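PDB 5FWH: ESSC from Geobacillus thermodenitrificans, which probably acts as a membrane-bound ATPase of the bacterial type VII secretion apparatus, represented here by its N-terminal forkhead-associated (FHA) region. Local coordinates for residues S2-L7 against K22-G27; T10-F15 against V160-Y165; Y98-Q103 against F168-E173; A114-T119 against D174-T179. All blocks are in the same frame, centred on the assembly; numbering follows the deposited sequence.

How the contacts relate
The contacts follow the long axis of a chain folded as two beta-sandwiches. Contact 1 packs one sandwich across its core, and contact 4 does the same in the other; their centres are about 26 Å apart. Contact 2 lies between the sandwiches, about 12 Å from contact 1 and 16 Å from contact 4, centre to centre. It shares a sheet with contact 1 through strands 3-8 and 11-16. Strands 161-163 and 166-170 tie it to contact 3, with Leu161 O 3.0 Å from Phe168 N. Strand 175-180 of contact 4 lies between strands 94-99 and 166-170 of contact 3 (centres about 9 Å apart), with Val100 N 2.8 Å from Asp174 O.

Contact 1. Residues S2-L7 against K22-G27; sequences SQLWVL and KVIVIG
The ends of Leu4 and Ile24, on facing strands, meet head on. Leu4 CD1 lies 4.1 Å from Ile24 CD1. On Leu4 this methyl is the far branch, anti to CA (chi2 171°), so it extends directly into the core. Ile24 holds CG1 between its backbone N and carbonyl carbon (chi1 74°), with the CD1 end turned off a staggered position.

Ile26 makes the second point of contact. Its CD1 sits 4.2 Å from Val6 CG2 and 4.5 Å from Leu4 CD1. The methyl therefore touches both residues of the facing strand. All four side chains leave their backbones toward the opposite segment, and all four are buried.

The axes of 3-7 and 23-27 come within 10.9 Å, with an angle of only 13° between their N-to-C directions. The strands are too far apart to pair through backbone bonds, and contact is made by methyl groups alone. Strand 84-88 adds Ile86 beside Leu4, Val6 and Ile26. Strand 46-50 adds Ile48 beside Ile24 and Ile26. Such face-to-face packing of two sheets through aliphatic side chains is characteristic of the beta-sandwich core of an FHA-type fold.

Contact 2. Residues T10-F15 against V160-Y165; sequences TYCQLF and VLLCPY
Leu162 meets Cys12 with one methyl branch and Leu14 with the other. Its CD1 lies 4.2 Å from Cys12 SG, and its CD2 lies 4.3 Å from Leu14 CD2. The fork follows from the torsions of Leu162. Its CG stands beside the backbone N, anti to the carbonyl carbon (chi1 -64°). CD1 then runs on in the extended direction, anti to CA, while CD2 branches off from that line.

Cys12 answers with its sulfur anti to the backbone N (chi1 179°), which carries SG out from the strand toward the leucine. In Leu14 the touching methyl, CD2, is the branch anti to CA, so the side chain presents its far end. Cys12 and Leu14 are two residues apart and point the same way from strand 11-16.

The contact joins strand 11-16, the edge strand of its sheet in one sandwich, to strand 161-163 of the other. Backbone bonds of Thr10 to Gln148 and Cys12 to Gly146 reinforce the join nearby. Trp5 packs beside Cys12 and Leu14, and Phe143 also touches Cys12. Gln167 lies against both Leu14 and Leu162.

Cys163 follows Leu162 but turns its side chain away from the 10-15 segment. Its SG is 8.6 Å from Cys12 SG, far beyond a disulfide. The side-chain chemistry is therefore that of a thiol and methyl groups in van der Waals contact, with no covalent link between the sandwiches.

Contact 3. Residues Y98-Q103 against F168-E173; sequences YYVGQQ and FVFIEE
Glu173, whose carbonyl group lies near Val100, gives a short hydrogen bond from its backbone N to Glu172 OE1, 2.6 Å long with an N-H...O angle of 160°. The Glu172 chain bends at chi2 (54°), which brings its carboxylate back to the following peptide; OE1 accepts with its anti lone pair. Elsewhere, Glu173 O accepts a hydrogen bond from Trp132 NE1, and Glu173 OE2 forms a salt bridge with Lys127.

Apolar contact across the segments centres on Val100 and Phe170. Val100 CG2 meets the ring at its edge, in the ring plane, 3.9 Å from Phe170 CE1. The two side chains cross at about a right angle. With chi1 at -85° the Phe170 ring swings toward Val100, although the CB bond itself does not point there. The ring also stacks with Trp132. Val100 CG2 also comes within 4.4 Å of Glu173 O, so ring edge and carbonyl both face this methyl.

Val100 begins a type I beta turn, closed by Gln103 N bonding to Val100 O. Gly101 N lies over the centre of the Tyr99 ring. On the other segment, Ile171 and Glu172 both face Leu175. This is a classic beta bulge, set where strand 166-170 turns a corner before antiparallel strand 175-180.

Contact 4. Residues A114-T119 against D174-T179; sequences ADIETT and DLLAVT
Ile116 packs onto Leu176 and Val178 across the interior of a beta-sandwich, in keeping with an FHA-type fold. Strand 116-117 belongs to one sheet, and strand 175-180 belongs to the sheet facing it.

The contact across the segments is apolar. Ile116 points toward the other strand with an extended chain (chi2 178°), which puts CD1 at the front. Leu176 and Val178, two residues apart, point toward Ile116 in turn. Ile116 and Val178 run side by side, pointing opposite ways, rather than meeting end on. Around them, Phe168 and Met166 lie against Val178, Phe170 lies against Leu176, and Val184 covers part of Ile116. All three residues that touch across the contact are buried.

Polar bonds hold the 114-119 segment in place from other sides. Asp115 OD2 accepts a hydrogen bond from Leu107 N, and Asp115 O is bonded to Ser186 OG. Backbone bonds link Ile116 to Leu107 and Glu117 to Val185, so this short strand is paired on both flanks. Thr118 OG1 bonds locally, to Asn120 N.

One methyl makes both contacts across the segments: Ile116 CD1 lies 4.0 Å from Val178 CG2 and 4.3 Å from Leu176 CD2.

Contact 1. Residues S2-L7 against K22-G27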
loop_
_atom_site.group_PDB
_atom_site.type_symbol
_atom_site.label_atom_id
_atom_site.label_comp_id
_atom_site.label_asym_id
_atom_site.label_seq_id
_atom_site.Cartn_x
_atom_site.Cartn_y
_atom_site.Cartn_z
ATOM N N SER A 2 -0.358 4.553 11.157
ATOM C CA SER A 2 -1.161 5.487 10.396
ATOM C C SER A 2 -0.230 5.790 9.223
ATOM O O SER A 2 0.892 6.316 9.399
ATOM C CB SER A 2 -1.399 6.745 11.236
ATOM O OG SER A 2 -2.028 7.787 10.500
ATOM N N GLN A 3 -0.630 5.382 8.028
ATOM C CA GLN A 3 0.241 5.593 6.927
ATOM C C GLN A 3 -0.477 6.302 5.791
ATOM O O GLN A 3 -1.683 6.112 5.582
ATOM C CB GLN A 3 0.822 4.279 6.475
ATOM C CG GLN A 3 1.715 3.676 7.562
ATOM C CD GLN A 3 2.383 2.365 7.163
ATOM O OE1 GLN A 3 3.603 2.176 7.376
ATOM N NE2 GLN A 3 1.600 1.437 6.655
ATOM N N LEU A 4 0.277 7.155 5.115
ATOM C CA LEU A 4 -0.179 7.637 3.801
ATOM C C LEU A 4 0.630 7.039 2.721
ATOM O O LEU A 4 1.858 6.845 2.795
ATOM C CB LEU A 4 -0.204 9.161 3.599
ATOM C CG LEU A 4 0.828 10.131 4.141
ATOM C CD1 LEU A 4 0.546 11.480 3.522
ATOM C CD2 LEU A 4 0.744 10.223 5.650
ATOM N N TRP A 5 -0.088 6.881 1.656
ATOM C CA TRP A 5 0.445 6.386 0.428
ATOM C C TRP A 5 0.442 7.546 -0.475
ATOM O O TRP A 5 -0.600 8.188 -0.641
ATOM C CB TRP A 5 -0.483 5.353 -0.082
ATOM C CG TRP A 5 -0.836 4.391 0.964
ATOM C CD1 TRP A 5 -1.493 4.620 2.179
ATOM C CD2 TRP A 5 -0.656 3.038 0.870
ATOM N NE1 TRP A 5 -1.710 3.473 2.809
ATOM C CE2 TRP A 5 -1.148 2.471 2.060
ATOM C CE3 TRP A 5 -0.077 2.226 -0.084
ATOM C CZ2 TRP A 5 -1.069 1.142 2.314
ATOM C CZ3 TRP A 5 -0.011 0.932 0.176
ATOM C CH2 TRP A 5 -0.519 0.390 1.363
ATOM N N VAL A 6 1.573 7.757 -1.086
ATOM C CA VAL A 6 1.757 8.775 -2.108
ATOM C C VAL A 6 2.115 8.079 -3.476
ATOM O O VAL A 6 3.149 7.483 -3.656
ATOM C CB VAL A 6 2.831 9.735 -1.652
ATOM C CG1 VAL A 6 3.094 10.831 -2.707
ATOM C CG2 VAL A 6 2.423 10.304 -0.296
ATOM N N LEU A 7 1.169 8.159 -4.375
ATOM C CA LEU A 7 1.219 7.571 -5.660
ATOM C C LEU A 7 1.362 8.668 -6.715
ATOM O O LEU A 7 0.637 9.628 -6.702
ATOM C CB LEU A 7 -0.057 6.776 -5.953
ATOM C CG LEU A 7 -0.283 5.608 -4.960
ATOM C CD1 LEU A 7 -1.198 6.049 -3.799
ATOM C CD2 LEU A 7 -0.919 4.416 -5.684
ATOM N N LYS A 22 2.668 16.353 13.134
ATOM C CA LYS A 22 1.308 16.982 13.216
ATOM C C LYS A 22 0.830 17.740 11.931
ATOM O O LYS A 22 -0.377 17.717 11.597
ATOM C CB LYS A 22 1.228 17.914 14.443
ATOM C CG LYS A 22 1.536 17.232 15.790
ATOM C CD LYS A 22 1.580 18.181 16.991
ATOM C CE LYS A 22 0.273 18.194 17.775
ATOM N NZ LYS A 22 -0.868 18.663 16.935
ATOM N N VAL A 23 1.765 18.417 11.247
ATOM C CA VAL A 23 1.544 18.999 9.919
ATOM C C VAL A 23 2.719 18.661 8.992
ATOM O O VAL A 23 3.832 19.158 9.190
ATOM C CB VAL A 23 1.331 20.527 9.983
ATOM C CG1 VAL A 23 2.280 21.175 10.997
ATOM C CG2 VAL A 23 1.430 21.175 8.591
ATOM N N ILE A 24 2.470 17.817 7.981
ATOM C CA ILE A 24 3.536 17.326 7.122
ATOM C C ILE A 24 3.348 17.866 5.752
ATOM O O ILE A 24 2.272 18.287 5.404
ATOM C CB ILE A 24 3.683 15.785 7.094
ATOM C CG1 ILE A 24 2.589 15.086 6.289
ATOM C CG2 ILE A 24 3.755 15.215 8.510
ATOM C CD1 ILE A 24 3.155 14.249 5.169
ATOM N N VAL A 25 4.415 17.838 4.978
ATOM C CA VAL A 25 4.442 18.467 3.678
ATOM C C VAL A 25 5.126 17.527 2.674
ATOM O O VAL A 25 6.201 16.875 2.948
ATOM C CB VAL A 25 5.074 19.881 3.686
ATOM C CG1 VAL A 25 6.442 19.863 4.328
ATOM C CG2 VAL A 25 5.153 20.456 2.256
ATOM N N ILE A 26 4.449 17.455 1.539
ATOM C CA ILE A 26 4.878 16.720 0.403
ATOM C C ILE A 26 5.227 17.773 -0.553
ATOM O O ILE A 26 4.351 18.598 -0.933
ATOM C CB ILE A 26 3.722 15.885 -0.246
ATOM C CG1 ILE A 26 3.095 14.970 0.790
ATOM C CG2 ILE A 26 4.190 15.140 -1.525
ATOM C CD1 ILE A 26 1.732 14.440 0.375
ATOM N N GLY A 27 6.459 17.683 -1.023
ATOM C CA GLY A 27 7.049 18.626 -1.929
ATOM C C GLY A 27 8.232 18.008 -2.632
ATOM O O GLY A 27 8.357 16.783 -2.658
#

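Contact 2. Residues T10-F15 against V160-Y165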
loop_
_atom_site.group_PDB
_atom_site.type_symbol
_atom_site.label_atom_id
_atom_site.label_comp_id
_atom_site.label_asym_id
_atom_site.label_seq_id
_atom_site.Cartn_x
_atom_site.Cartn_y
_atom_site.Cartn_z
ATOM N N THR A 10 4.951 5.948 -11.767
ATOM C CA THR A 10 4.937 4.494 -11.564
ATOM C C THR A 10 5.470 4.104 -10.148
ATOM O O THR A 10 6.059 3.038 -9.951
ATOM C CB THR A 10 5.837 3.870 -12.641
ATOM O OG1 THR A 10 7.145 4.484 -12.573
ATOM C CG2 THR A 10 5.200 4.062 -14.042
ATOM N N TYR A 11 5.339 5.022 -9.194
ATOM C CA TYR A 11 5.884 4.865 -7.853
ATOM C C TYR A 11 4.762 4.954 -6.850
ATOM O O TYR A 11 3.726 5.567 -7.141
ATOM C CB TYR A 11 6.898 5.962 -7.546
ATOM C CG TYR A 11 7.992 5.914 -8.586
ATOM C CD1 TYR A 11 8.864 4.830 -8.631
ATOM C CD2 TYR A 11 8.076 6.900 -9.590
ATOM C CE1 TYR A 11 9.837 4.732 -9.641
ATOM C CE2 TYR A 11 9.035 6.822 -10.568
ATOM C CZ TYR A 11 9.907 5.741 -10.587
ATOM O OH TYR A 11 10.843 5.680 -11.551
ATOM N N CYS A 12 5.003 4.332 -5.687
ATOM C CA CYS A 12 4.161 4.511 -4.535
ATOM C C CYS A 12 5.135 4.625 -3.362
ATOM O O CYS A 12 5.963 3.716 -3.179
ATOM C CB CYS A 12 3.276 3.279 -4.364
ATOM S SG CYS A 12 2.164 3.310 -2.927
ATOM N N GLN A 13 5.101 5.744 -2.652
ATOM C CA GLN A 13 5.842 5.896 -1.372
ATOM C C GLN A 13 4.841 5.760 -0.253
ATOM O O GLN A 13 3.706 6.245 -0.380
ATOM C CB GLN A 13 6.392 7.278 -1.219
ATOM C CG GLN A 13 7.507 7.580 -2.170
ATOM C CD GLN A 13 8.250 8.857 -1.825
ATOM O OE1 GLN A 13 8.611 9.124 -0.663
ATOM N NE2 GLN A 13 8.550 9.626 -2.857
ATOM N N LEU A 14 5.281 5.143 0.837
ATOM C CA LEU A 14 4.504 4.930 2.059
ATOM C C LEU A 14 5.182 5.767 3.123
ATOM O O LEU A 14 6.398 5.794 3.195
ATOM C CB LEU A 14 4.500 3.427 2.372
ATOM C CG LEU A 14 3.459 2.873 3.312
ATOM C CD1 LEU A 14 2.116 2.890 2.630
ATOM C CD2 LEU A 14 3.770 1.467 3.775
ATOM N N PHE A 15 4.425 6.547 3.867
ATOM C CA PHE A 15 4.963 7.409 4.910
ATOM C C PHE A 15 4.134 7.297 6.173
ATOM O O PHE A 15 2.903 7.444 6.132
ATOM C CB PHE A 15 4.895 8.840 4.423
ATOM C CG PHE A 15 5.283 9.834 5.446
ATOM C CD1 PHE A 15 6.613 10.173 5.601
ATOM C CD2 PHE A 15 4.339 10.407 6.291
ATOM C CE1 PHE A 15 6.997 11.080 6.567
ATOM C CE2 PHE A 15 4.711 11.334 7.242
ATOM C CZ PHE A 15 6.037 11.667 7.384
ATOM N N VAL A 160 8.660 -6.172 -0.501
ATOM C CA VAL A 160 7.347 -5.674 -0.014
ATOM C C VAL A 160 6.452 -5.438 -1.211
ATOM O O VAL A 160 6.814 -4.710 -2.146
ATOM C CB VAL A 160 7.509 -4.385 0.771
ATOM C CG1 VAL A 160 6.152 -3.877 1.254
ATOM C CG2 VAL A 160 8.444 -4.662 1.990
ATOM N N LEU A 161 5.296 -6.057 -1.210
ATOM C CA LEU A 161 4.278 -5.749 -2.195
ATOM C C LEU A 161 3.281 -4.796 -1.586
ATOM O O LEU A 161 2.774 -5.116 -0.504
ATOM C CB LEU A 161 3.615 -7.035 -2.643
ATOM C CG LEU A 161 4.486 -7.864 -3.556
ATOM C CD1 LEU A 161 3.840 -9.246 -3.694
ATOM C CD2 LEU A 161 4.710 -7.235 -4.930
ATOM N N LEU A 162 2.971 -3.687 -2.289
ATOM C CA LEU A 162 2.010 -2.681 -1.820
ATOM C C LEU A 162 0.966 -2.412 -2.861
ATOM O O LEU A 162 1.296 -2.262 -4.027
ATOM C CB LEU A 162 2.657 -1.333 -1.668
ATOM C CG LEU A 162 3.754 -1.087 -0.681
ATOM C CD1 LEU A 162 4.109 0.390 -0.693
ATOM C CD2 LEU A 162 3.356 -1.502 0.678
ATOM N N CYS A 163 -0.286 -2.302 -2.439
ATOM C CA CYS A 163 -1.290 -1.529 -3.184
ATOM C C CYS A 163 -2.007 -0.583 -2.158
ATOM O O CYS A 163 -1.945 -0.845 -0.986
ATOM C CB CYS A 163 -2.299 -2.515 -3.790
ATOM S SG CYS A 163 -2.852 -3.691 -2.559
ATOM N N PRO A 164 -2.741 0.448 -2.593
ATOM C CA PRO A 164 -3.554 1.205 -1.604
ATOM C C PRO A 164 -4.256 0.373 -0.568
ATOM O O PRO A 164 -5.058 -0.561 -0.848
ATOM C CB PRO A 164 -4.532 1.992 -2.474
ATOM C CG PRO A 164 -3.621 2.361 -3.584
ATOM C CD PRO A 164 -2.807 1.118 -3.898
ATOM N N TYR A 165 -3.840 0.715 0.646
ATOM C CA TYR A 165 -4.309 0.172 1.940
ATOM C C TYR A 165 -3.796 -1.213 2.357
ATOM O O TYR A 165 -4.142 -1.668 3.413
ATOM C CB TYR A 165 -5.825 0.281 2.074
ATOM C CG TYR A 165 -6.442 1.518 1.496
ATOM C CD1 TYR A 165 -6.119 2.740 1.976
ATOM C CD2 TYR A 165 -7.327 1.439 0.424
ATOM C CE1 TYR A 165 -6.661 3.879 1.425
ATOM C CE2 TYR A 165 -7.883 2.565 -0.140
ATOM C CZ TYR A 165 -7.537 3.785 0.366
ATOM O OH TYR A 165 -8.035 4.918 -0.177
#

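Contact 3. Residues Y98-Q103 against F168-E173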
loop_
_atom_site.group_PDB
_atom_site.type_symbol
_atom_site.label_atom_id
_atom_site.label_comp_id
_atom_site.label_asym_id
_atom_site.label_seq_id
_atom_site.Cartn_x
_atom_site.Cartn_y
_atom_site.Cartn_z
ATOM N N TYR A 98 -0.088 -15.990 7.514
ATOM C CA TYR A 98 -0.546 -17.262 7.003
ATOM C C TYR A 98 0.599 -18.188 6.713
ATOM O O TYR A 98 1.637 -17.762 6.148
ATOM C CB TYR A 98 -1.347 -17.059 5.698
ATOM C CG TYR A 98 -2.524 -16.100 5.926
ATOM C CD1 TYR A 98 -3.674 -16.493 6.661
ATOM C CD2 TYR A 98 -2.449 -14.798 5.489
ATOM C CE1 TYR A 98 -4.727 -15.607 6.881
ATOM C CE2 TYR A 98 -3.504 -13.922 5.687
ATOM C CZ TYR A 98 -4.619 -14.334 6.412
ATOM O OH TYR A 98 -5.605 -13.392 6.560
ATOM N N TYR A 99 0.355 -19.456 7.003
ATOM C CA TYR A 99 1.250 -20.553 6.659
ATOM C C TYR A 99 0.861 -21.076 5.277
ATOM O O TYR A 99 -0.268 -21.481 5.068
ATOM C CB TYR A 99 1.211 -21.652 7.748
ATOM C CG TYR A 99 2.012 -22.839 7.366
ATOM C CD1 TYR A 99 3.380 -22.766 7.381
ATOM C CD2 TYR A 99 1.414 -24.004 6.923
ATOM C CE1 TYR A 99 4.168 -23.831 6.971
ATOM C CE2 TYR A 99 2.187 -25.096 6.515
ATOM C CZ TYR A 99 3.566 -25.002 6.557
ATOM O OH TYR A 99 4.371 -26.038 6.175
ATOM N N VAL A 100 1.799 -21.021 4.329
ATOM C CA VAL A 100 1.530 -21.376 2.954
ATOM C C VAL A 100 2.576 -22.366 2.423
ATOM O O VAL A 100 2.729 -22.504 1.223
ATOM C CB VAL A 100 1.449 -20.131 2.036
ATOM C CG1 VAL A 100 0.266 -19.245 2.409
ATOM C CG2 VAL A 100 2.750 -19.324 2.067
ATOM N N GLY A 101 3.269 -23.055 3.329
ATOM C CA GLY A 101 4.189 -24.125 2.996
ATOM C C GLY A 101 3.617 -25.313 2.218
ATOM O O GLY A 101 4.357 -26.038 1.555
ATOM N N GLN A 102 2.316 -25.513 2.281
ATOM C CA GLN A 102 1.686 -26.531 1.464
ATOM C C GLN A 102 0.932 -25.956 0.293
ATOM O O GLN A 102 0.085 -26.634 -0.220
ATOM C CB GLN A 102 0.702 -27.344 2.309
ATOM C CG GLN A 102 1.258 -27.779 3.636
ATOM C CD GLN A 102 1.917 -29.126 3.569
ATOM O OE1 GLN A 102 1.490 -30.059 4.251
ATOM N NE2 GLN A 102 2.957 -29.243 2.753
ATOM N N GLN A 103 1.222 -24.725 -0.118
ATOM C CA GLN A 103 0.593 -24.112 -1.286
ATOM C C GLN A 103 1.637 -23.898 -2.373
ATOM O O GLN A 103 2.755 -23.510 -2.087
ATOM C CB GLN A 103 0.069 -22.723 -0.941
ATOM C CG GLN A 103 -0.906 -22.621 0.223
ATOM C CD GLN A 103 -2.354 -22.878 -0.146
ATOM O OE1 GLN A 103 -3.024 -23.688 0.489
ATOM N NE2 GLN A 103 -2.847 -22.189 -1.159
ATOM N N PHE A 168 1.943 -6.923 1.693
ATOM C CA PHE A 168 2.198 -8.363 1.675
ATOM C C PHE A 168 3.682 -8.577 1.757
ATOM O O PHE A 168 4.420 -7.979 0.958
ATOM C CB PHE A 168 1.711 -9.007 0.398
ATOM C CG PHE A 168 0.253 -8.732 0.085
ATOM C CD1 PHE A 168 -0.118 -7.539 -0.493
ATOM C CD2 PHE A 168 -0.698 -9.683 0.321
ATOM C CE1 PHE A 168 -1.435 -7.266 -0.828
ATOM C CE2 PHE A 168 -2.033 -9.411 0.071
ATOM C CZ PHE A 168 -2.386 -8.201 -0.517
ATOM N N VAL A 169 4.134 -9.358 2.745
ATOM C CA VAL A 169 5.590 -9.630 2.936
ATOM C C VAL A 169 5.774 -11.094 3.261
ATOM O O VAL A 169 5.134 -11.591 4.175
ATOM C CB VAL A 169 6.234 -8.804 4.063
ATOM C CG1 VAL A 169 7.749 -8.888 3.977
ATOM C CG2 VAL A 169 5.836 -7.337 3.957
ATOM N N PHE A 170 6.584 -11.813 2.477
ATOM C CA PHE A 170 7.009 -13.145 2.877
ATOM C C PHE A 170 8.048 -12.923 4.010
ATOM O O PHE A 170 9.111 -12.262 3.838
ATOM C CB PHE A 170 7.598 -13.954 1.704
ATOM C CG PHE A 170 6.540 -14.658 0.870
ATOM C CD1 PHE A 170 5.923 -15.803 1.343
ATOM C CD2 PHE A 170 6.132 -14.126 -0.350
ATOM C CE1 PHE A 170 4.945 -16.426 0.607
ATOM C CE2 PHE A 170 5.148 -14.728 -1.100
ATOM C CZ PHE A 170 4.542 -15.893 -0.620
ATOM N N ILE A 171 7.723 -13.442 5.168
ATOM C CA ILE A 171 8.675 -13.446 6.266
ATOM C C ILE A 171 9.729 -14.506 5.931
ATOM O O ILE A 171 10.919 -14.273 6.074
ATOM C CB ILE A 171 8.032 -13.885 7.589
ATOM C CG1 ILE A 171 6.933 -12.912 8.039
ATOM C CG2 ILE A 171 9.101 -14.062 8.663
ATOM C CD1 ILE A 171 7.385 -11.508 8.340
ATOM N N GLU A 172 9.213 -15.679 5.557
ATOM C CA GLU A 172 9.941 -16.860 5.142
ATOM C C GLU A 172 9.213 -17.373 3.912
ATOM O O GLU A 172 8.083 -16.925 3.576
ATOM C CB GLU A 172 9.884 -17.894 6.277
ATOM C CG GLU A 172 10.410 -19.320 6.038
ATOM C CD GLU A 172 11.832 -19.439 5.523
ATOM O OE1 GLU A 172 12.080 -19.099 4.330
ATOM O OE2 GLU A 172 12.684 -19.930 6.302
ATOM N N GLU A 173 9.863 -18.301 3.235
ATOM C CA GLU A 173 9.281 -19.042 2.140
ATOM C C GLU A 173 7.921 -19.624 2.445
ATOM O O GLU A 173 7.091 -19.797 1.525
ATOM C CB GLU A 173 10.193 -20.190 1.799
ATOM C CG GLU A 173 9.833 -20.960 0.542
ATOM C CD GLU A 173 10.373 -22.386 0.578
ATOM O OE1 GLU A 173 11.348 -22.666 1.331
ATOM O OE2 GLU A 173 9.802 -23.239 -0.132
#

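Contact 4. Residues A114-T119 against D174-T179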
loop_
_atom_site.group_PDB
_atom_site.type_symbol
_atom_site.label_atom_id
_atom_site.label_comp_id
_atom_site.label_asym_id
_atom_site.label_seq_id
_atom_site.Cartn_x
_atom_site.Cartn_y
_atom_site.Cartn_z
ATOM N N ALA A 114 -10.915 -16.710 -4.388
ATOM C CA ALA A 114 -9.632 -16.105 -4.002
ATOM C C ALA A 114 -9.151 -16.643 -2.685
ATOM O O ALA A 114 -9.939 -16.798 -1.751
ATOM C CB ALA A 114 -9.764 -14.593 -3.900
ATOM N N ASP A 115 -7.871 -16.969 -2.613
ATOM C CA ASP A 115 -7.249 -17.319 -1.305
ATOM C C ASP A 115 -7.245 -16.127 -0.314
ATOM O O ASP A 115 -7.331 -16.295 0.909
ATOM C CB ASP A 115 -5.825 -17.833 -1.537
ATOM C CG ASP A 115 -5.784 -19.051 -2.472
ATOM O OD1 ASP A 115 -6.025 -20.163 -1.941
ATOM O OD2 ASP A 115 -5.523 -18.908 -3.713
ATOM N N ILE A 116 -7.057 -14.917 -0.834
ATOM C CA ILE A 116 -7.189 -13.704 -0.050
ATOM C C ILE A 116 -8.132 -12.817 -0.803
ATOM O O ILE A 116 -7.835 -12.441 -1.922
ATOM C CB ILE A 116 -5.865 -12.959 0.158
ATOM C CG1 ILE A 116 -4.832 -13.872 0.864
ATOM C CG2 ILE A 116 -6.089 -11.668 0.949
ATOM C CD1 ILE A 116 -3.500 -13.168 1.033
ATOM N N GLU A 117 -9.240 -12.453 -0.146
ATOM C CA GLU A 117 -10.313 -11.666 -0.796
ATOM C C GLU A 117 -10.204 -10.176 -0.523
ATOM O O GLU A 117 -10.178 -9.743 0.647
ATOM C CB GLU A 117 -11.688 -12.155 -0.381
ATOM C CG GLU A 117 -12.108 -13.429 -1.113
ATOM C CD GLU A 117 -13.524 -13.876 -0.750
ATOM O OE1 GLU A 117 -13.661 -14.575 0.289
ATOM O OE2 GLU A 117 -14.484 -13.537 -1.520
ATOM N N THR A 118 -10.162 -9.401 -1.608
ATOM C CA THR A 118 -10.015 -7.970 -1.527
ATOM C C THR A 118 -10.490 -7.315 -2.828
ATOM O O THR A 118 -10.307 -7.855 -3.931
ATOM C CB THR A 118 -8.546 -7.551 -1.230
ATOM O OG1 THR A 118 -8.360 -6.159 -1.476
ATOM C CG2 THR A 118 -7.502 -8.336 -2.109
ATOM N N THR A 119 -11.082 -6.140 -2.665
ATOM C CA THR A 119 -11.394 -5.264 -3.774
ATOM C C THR A 119 -10.241 -4.294 -3.994
ATOM O O THR A 119 -10.371 -3.416 -4.803
ATOM C CB THR A 119 -12.674 -4.439 -3.502
ATOM O OG1 THR A 119 -12.421 -3.445 -2.497
ATOM C CG2 THR A 119 -13.812 -5.325 -3.056
ATOM N N ASP A 174 7.704 -19.992 3.694
ATOM C CA ASP A 174 6.447 -20.659 4.076
ATOM C C ASP A 174 5.426 -19.742 4.818
ATOM O O ASP A 174 4.350 -20.209 5.163
ATOM C CB ASP A 174 6.743 -21.983 4.851
ATOM C CG ASP A 174 7.845 -21.843 5.944
ATOM O OD1 ASP A 174 7.872 -20.811 6.647
ATOM O OD2 ASP A 174 8.686 -22.775 6.099
ATOM N N LEU A 175 5.751 -18.455 5.021
ATOM C CA LEU A 175 4.949 -17.542 5.834
ATOM C C LEU A 175 4.746 -16.174 5.189
ATOM O O LEU A 175 5.696 -15.414 4.963
ATOM C CB LEU A 175 5.573 -17.332 7.215
ATOM C CG LEU A 175 5.416 -18.567 8.142
ATOM C CD1 LEU A 175 6.746 -19.020 8.690
ATOM C CD2 LEU A 175 4.459 -18.328 9.303
ATOM N N LEU A 176 3.471 -15.828 5.027
ATOM C CA LEU A 176 3.060 -14.630 4.314
ATOM C C LEU A 176 2.296 -13.706 5.241
ATOM O O LEU A 176 1.264 -14.116 5.786
ATOM C CB LEU A 176 2.200 -15.038 3.131
ATOM C CG LEU A 176 1.564 -13.885 2.391
ATOM C CD1 LEU A 176 2.669 -13.065 1.736
ATOM C CD2 LEU A 176 0.559 -14.446 1.415
ATOM N N ALA A 177 2.825 -12.501 5.452
ATOM C CA ALA A 177 2.199 -11.552 6.326
ATOM C C ALA A 177 1.517 -10.534 5.483
ATOM O O ALA A 177 2.056 -10.069 4.460
ATOM C CB ALA A 177 3.170 -10.902 7.270
ATOM N N VAL A 178 0.287 -10.283 5.854
ATOM C CA VAL A 178 -0.571 -9.315 5.206
ATOM C C VAL A 178 -1.003 -8.217 6.150
ATOM O O VAL A 178 -1.512 -8.550 7.190
ATOM C CB VAL A 178 -1.830 -10.024 4.702
ATOM C CG1 VAL A 178 -2.756 -9.013 4.001
ATOM C CG2 VAL A 178 -1.384 -11.168 3.823
ATOM N N THR A 179 -0.785 -6.931 5.845
ATOM C CA THR A 179 -1.221 -5.870 6.771
ATOM C C THR A 179 -2.219 -5.031 6.032
ATOM O O THR A 179 -2.049 -4.794 4.846
ATOM C CB THR A 179 -0.060 -5.034 7.300
ATOM O OG1 THR A 179 0.834 -5.952 7.910
ATOM C CG2 THR A 179 -0.522 -4.028 8.354
#